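Mll7089 protein (Mesorhizobium loti, PDB 2OZ8) is of uncharacterised function but resembles mandelate racemases of the enolase superfamily, and probably acts as a magnesium-dependent hydro-lyase. Local coordinates at residues K192-S203 and L220-D231. Numbering follows the deposited sequence.
Sequences KVMIDPNEAWTS and LLWVEDPILRHD
Glu-199 OE2 is gripped twice by Arg-229: the backbone N reaches it on the anti side, tilted out of the carboxylate plane, at 2.6 Å, and NH1 takes the syn lone pair at 2.8 Å in a salt bridge, with carboxylate and guanidinium planes 32° apart. This clasp closes the loops beyond two neighbouring parallel strands, 192-196 and 222-224, of the TIM-like barrel of the enolase superfamily; helix 203-215 makes the beta-alpha-beta crossover between them. The strands are stitched by Ile-195, whose N donates to Trp-222 O and whose O receives Glu-224 N at 2.8 Å. On one face of the sheet, Met-194 CG lies over the face of the Trp-222 five-membered ring, 3.7 Å from its centroid, a CH-pi contact; bent at chi2 (70°) and chi3 (141°), the chain carries SD well above the six-membered ring, a Met-aromatic contact, and returns CE to it. Trp-222 NE1 donates to Glu-224 OE1 at 2.7 Å, an oxygen also salt-bridged to Lys-165. Swapping Trp-222 for an alanine would probably strip Met-194 of its aromatic platform and cost Glu-224 OE1 its indole N-H, leaving Lys-165 to hold it. Asp-196 OD2, salt-bridged to Lys-167, lies 4.1 Å from Glu-224 OE2, consistent with the barrel end where relatives bind magnesium. On the opposite face, Ile-195 CG1 touches both Val-223 CG2 and Leu-220 CD1. Farther along, Pro-197 CB sits over the Trp-201 ring, while a water donates to Trp-201 O and accepts from Leu-228 N, the latter at 2.9 Å.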
loop_
_atom_site.group_PDB
_atom_site.type_symbol
_atom_site.label_atom_id
_atom_site.label_comp_id
_atom_site.label_asym_id
_atom_site.label_seq_id
_atom_site.Cartn_x
_atom_site.Cartn_y
_atom_site.Cartn_z
ATOM N N LYS A 192 29.428 -0.827 -26.561
ATOM C CA LYS A 192 28.378 -0.594 -25.586
ATOM C C LYS A 192 28.180 0.915 -25.472
ATOM O O LYS A 192 29.162 1.683 -25.509
ATOM C CB LYS A 192 28.795 -1.249 -24.249
ATOM C CG LYS A 192 28.593 -2.764 -24.231
ATOM C CD LYS A 192 29.709 -3.508 -23.520
ATOM C CE LYS A 192 29.311 -5.024 -23.058
ATOM N NZ LYS A 192 30.284 -5.742 -21.979
ATOM N N VAL A 193 26.921 1.371 -25.380
ATOM C CA VAL A 193 26.646 2.830 -25.311
ATOM C C VAL A 193 25.748 3.228 -24.131
ATOM O O VAL A 193 24.729 2.584 -23.876
ATOM C CB VAL A 193 26.042 3.369 -26.674
ATOM C CG1 VAL A 193 25.692 4.826 -26.589
ATOM C CG2 VAL A 193 27.030 3.122 -27.847
ATOM N N MET A 194 26.121 4.281 -23.422
ATOM C CA MET A 194 25.286 4.839 -22.371
ATOM C C MET A 194 24.983 6.288 -22.677
ATOM O O MET A 194 25.830 7.012 -23.261
ATOM C CB MET A 194 25.958 4.729 -20.987
ATOM C CG MET A 194 26.655 3.326 -20.640
ATOM S SD MET A 194 28.210 2.696 -21.437
ATOM C CE MET A 194 28.832 2.033 -19.975
ATOM N N ILE A 195 23.779 6.727 -22.291
ATOM C CA ILE A 195 23.451 8.140 -22.351
ATOM C C ILE A 195 23.176 8.706 -20.972
ATOM O O ILE A 195 22.678 8.009 -20.121
ATOM C CB ILE A 195 22.269 8.474 -23.297
ATOM C CG1 ILE A 195 21.027 7.712 -22.905
ATOM C CG2 ILE A 195 22.653 8.243 -24.770
ATOM C CD1 ILE A 195 19.734 8.286 -23.478
ATOM N N ASP A 196 23.490 9.991 -20.783
ATOM C CA ASP A 196 23.327 10.701 -19.526
ATOM C C ASP A 196 22.689 12.066 -19.770
ATOM O O ASP A 196 23.384 13.007 -20.095
ATOM C CB ASP A 196 24.689 10.915 -18.909
ATOM C CG ASP A 196 24.612 11.472 -17.490
ATOM O OD1 ASP A 196 23.534 11.935 -17.026
ATOM O OD2 ASP A 196 25.665 11.475 -16.836
ATOM N N PRO A 197 21.360 12.173 -19.634
ATOM C CA PRO A 197 20.611 13.429 -19.755
ATOM C C PRO A 197 20.763 14.375 -18.560
ATOM O O PRO A 197 20.340 15.525 -18.639
ATOM C CB PRO A 197 19.143 12.957 -19.761
ATOM C CG PRO A 197 19.213 11.457 -20.073
ATOM C CD PRO A 197 20.460 11.027 -19.379
ATOM N N ASN A 198 21.293 13.888 -17.442
ATOM C CA ASN A 198 21.445 14.701 -16.249
ATOM C C ASN A 198 20.208 15.480 -15.857
ATOM O O ASN A 198 20.266 16.710 -15.637
ATOM C CB ASN A 198 22.610 15.635 -16.392
ATOM C CG ASN A 198 23.491 15.592 -15.202
ATOM O OD1 ASN A 198 23.211 16.214 -14.167
ATOM N ND2 ASN A 198 24.575 14.782 -15.307
ATOM N N GLU A 199 19.101 14.744 -15.766
ATOM C CA GLU A 199 17.813 15.219 -15.263
ATOM C C GLU A 199 17.089 16.163 -16.221
ATOM O O GLU A 199 16.121 16.822 -15.840
ATOM C CB GLU A 199 17.921 15.863 -13.851
ATOM C CG GLU A 199 18.600 15.063 -12.735
ATOM C CD GLU A 199 18.419 15.696 -11.279
ATOM O OE1 GLU A 199 18.727 16.855 -11.013
ATOM O OE2 GLU A 199 17.980 15.032 -10.336
ATOM N N ALA A 200 17.568 16.264 -17.458
ATOM C CA ALA A 200 16.950 17.147 -18.437
ATOM C C ALA A 200 15.523 16.755 -18.770
ATOM O O ALA A 200 14.746 17.576 -19.255
ATOM C CB ALA A 200 17.798 17.220 -19.735
ATOM N N TRP A 201 15.157 15.508 -18.535
ATOM C CA TRP A 201 13.842 15.024 -19.018
ATOM C C TRP A 201 12.826 14.880 -17.884
ATOM O O TRP A 201 13.204 14.770 -16.739
ATOM C CB TRP A 201 14.011 13.722 -19.770
ATOM C CG TRP A 201 14.904 13.820 -20.963
ATOM C CD1 TRP A 201 15.164 14.929 -21.699
ATOM C CD2 TRP A 201 15.590 12.737 -21.610
ATOM N NE1 TRP A 201 15.985 14.620 -22.768
ATOM C CE2 TRP A 201 16.281 13.285 -22.730
ATOM C CE3 TRP A 201 15.677 11.366 -21.366
ATOM C CZ2 TRP A 201 17.050 12.505 -23.617
ATOM C CZ3 TRP A 201 16.457 10.573 -22.258
ATOM C CH2 TRP A 201 17.131 11.159 -23.376
ATOM N N THR A 202 11.545 14.988 -18.204
ATOM C CA THR A 202 10.483 14.508 -17.329
ATOM C C THR A 202 10.185 13.005 -17.659
ATOM O O THR A 202 10.578 12.466 -18.727
ATOM C CB THR A 202 9.215 15.395 -17.524
ATOM O OG1 THR A 202 8.923 15.512 -18.915
ATOM C CG2 THR A 202 9.400 16.823 -16.938
ATOM N N SER A 203 9.493 12.308 -16.774
ATOM C CA SER A 203 9.383 10.836 -16.933
ATOM C C SER A 203 8.839 10.323 -18.255
ATOM O O SER A 203 9.495 9.452 -18.869
ATOM C CB SER A 203 8.660 10.153 -15.771
ATOM O OG SER A 203 7.336 10.623 -15.688
ATOM N N LEU A 220 21.231 0.726 -26.148
ATOM C CA LEU A 220 21.859 1.291 -24.981
ATOM C C LEU A 220 22.023 0.301 -23.904
ATOM O O LEU A 220 21.078 -0.403 -23.568
ATOM C CB LEU A 220 21.040 2.440 -24.414
ATOM C CG LEU A 220 20.715 3.601 -25.347
ATOM C CD1 LEU A 220 19.771 4.546 -24.648
ATOM C CD2 LEU A 220 21.961 4.351 -25.801
ATOM N N LEU A 221 23.222 0.274 -23.322
ATOM C CA LEU A 221 23.478 -0.412 -22.057
ATOM C C LEU A 221 22.736 0.206 -20.866
ATOM O O LEU A 221 22.120 -0.510 -20.051
ATOM C CB LEU A 221 24.970 -0.433 -21.793
ATOM C CG LEU A 221 25.427 -1.315 -20.653
ATOM C CD1 LEU A 221 24.812 -2.801 -20.816
ATOM C CD2 LEU A 221 26.944 -1.279 -20.538
ATOM N N TRP A 222 22.772 1.524 -20.740
ATOM C CA TRP A 222 21.989 2.196 -19.683
ATOM C C TRP A 222 21.793 3.671 -19.991
ATOM O O TRP A 222 22.515 4.262 -20.788
ATOM C CB TRP A 222 22.544 1.982 -18.251
ATOM C CG TRP A 222 23.798 2.754 -17.814
ATOM C CD1 TRP A 222 23.948 4.105 -17.748
ATOM C CD2 TRP A 222 25.031 2.204 -17.326
ATOM N NE1 TRP A 222 25.197 4.443 -17.274
ATOM C CE2 TRP A 222 25.887 3.294 -17.012
ATOM C CE3 TRP A 222 25.495 0.905 -17.113
ATOM C CZ2 TRP A 222 27.194 3.111 -16.499
ATOM C CZ3 TRP A 222 26.748 0.731 -16.620
ATOM C CH2 TRP A 222 27.599 1.820 -16.325
ATOM N N VAL A 223 20.760 4.215 -19.390
ATOM C CA VAL A 223 20.525 5.638 -19.372
ATOM C C VAL A 223 20.712 6.073 -17.915
ATOM O O VAL A 223 20.171 5.468 -16.977
ATOM C CB VAL A 223 19.121 6.032 -19.953
ATOM C CG1 VAL A 223 17.985 5.288 -19.262
ATOM C CG2 VAL A 223 18.899 7.550 -19.896
ATOM N N GLU A 224 21.502 7.128 -17.724
ATOM C CA GLU A 224 21.886 7.546 -16.403
ATOM C C GLU A 224 21.188 8.830 -16.003
ATOM O O GLU A 224 21.148 9.748 -16.781
ATOM C CB GLU A 224 23.373 7.778 -16.459
ATOM C CG GLU A 224 24.080 7.619 -15.137
ATOM C CD GLU A 224 25.591 7.475 -15.307
ATOM O OE1 GLU A 224 26.074 6.714 -16.200
ATOM O OE2 GLU A 224 26.285 8.138 -14.525
ATOM N N ASP A 225 20.660 8.909 -14.790
ATOM C CA ASP A 225 19.957 10.091 -14.320
ATOM C C ASP A 225 19.049 10.792 -15.361
ATOM O O ASP A 225 19.213 11.977 -15.618
ATOM C CB ASP A 225 20.940 11.102 -13.749
ATOM C CG ASP A 225 21.860 10.494 -12.746
ATOM O OD1 ASP A 225 21.373 9.852 -11.790
ATOM O OD2 ASP A 225 23.101 10.644 -12.911
ATOM N N PRO A 226 18.060 10.074 -15.932
ATOM C CA PRO A 226 17.324 10.733 -17.012
ATOM C C PRO A 226 16.400 11.870 -16.544
ATOM O O PRO A 226 16.080 12.744 -17.355
ATOM C CB PRO A 226 16.495 9.596 -17.626
ATOM C CG PRO A 226 16.364 8.548 -16.558
ATOM C CD PRO A 226 17.567 8.700 -15.631
ATOM N N ILE A 227 16.013 11.887 -15.258
ATOM C CA ILE A 227 14.985 12.768 -14.736
ATOM C C ILE A 227 15.354 13.169 -13.301
ATOM O O ILE A 227 16.254 12.582 -12.681
ATOM C CB ILE A 227 13.534 12.079 -14.752
ATOM C CG1 ILE A 227 13.456 10.868 -13.781
ATOM C CG2 ILE A 227 13.094 11.639 -16.166
ATOM C CD1 ILE A 227 12.082 10.324 -13.423
ATOM N N LEU A 228 14.680 14.217 -12.813
ATOM C CA LEU A 228 14.688 14.639 -11.416
ATOM C C LEU A 228 14.876 13.482 -10.493
ATOM O O LEU A 228 14.061 12.587 -10.465
ATOM C CB LEU A 228 13.361 15.339 -11.084
ATOM C CG LEU A 228 13.467 16.379 -9.984
ATOM C CD1 LEU A 228 14.604 17.378 -10.313
ATOM C CD2 LEU A 228 12.151 17.121 -9.740
ATOM N N ARG A 229 15.956 13.478 -9.738
ATOM C CA ARG A 229 16.302 12.339 -8.901
ATOM C C ARG A 229 15.290 12.045 -7.782
ATOM O O ARG A 229 15.280 10.964 -7.222
ATOM C CB ARG A 229 17.635 12.595 -8.261
ATOM C CG ARG A 229 17.575 13.564 -7.102
ATOM C CD ARG A 229 18.932 14.159 -6.900
ATOM N NE ARG A 229 18.806 15.388 -6.158
ATOM C CZ ARG A 229 18.583 16.564 -6.740
ATOM N NH1 ARG A 229 18.480 16.630 -8.064
ATOM N NH2 ARG A 229 18.453 17.667 -5.996
ATOM N N HIS A 230 14.448 13.008 -7.452
ATOM C CA HIS A 230 13.470 12.815 -6.428
ATOM C C HIS A 230 12.181 12.239 -7.018
ATOM O O HIS A 230 11.249 11.911 -6.270
ATOM C CB HIS A 230 13.251 14.152 -5.697
ATOM C CG HIS A 230 14.491 14.657 -5.001
ATOM N ND1 HIS A 230 15.236 13.871 -4.128
ATOM C CD2 HIS A 230 15.124 15.861 -5.058
ATOM C CE1 HIS A 230 16.267 14.573 -3.679
ATOM N NE2 HIS A 230 16.226 15.781 -4.230
ATOM N N ASP A 231 12.133 12.094 -8.356
ATOM C CA ASP A 231 10.926 11.590 -8.984
ATOM C C ASP A 231 10.908 10.051 -8.998
ATOM O O ASP A 231 11.147 9.399 -10.041
ATOM C CB ASP A 231 10.718 12.156 -10.377
ATOM C CG ASP A 231 9.360 11.785 -10.931
ATOM O OD1 ASP A 231 8.518 11.273 -10.163
ATOM O OD2 ASP A 231 9.107 12.003 -12.119
HETATM O O HOH W 1 12.440 15.351 -14.244
HETATM O O HOH W 2 6.907 11.631 -13.465
#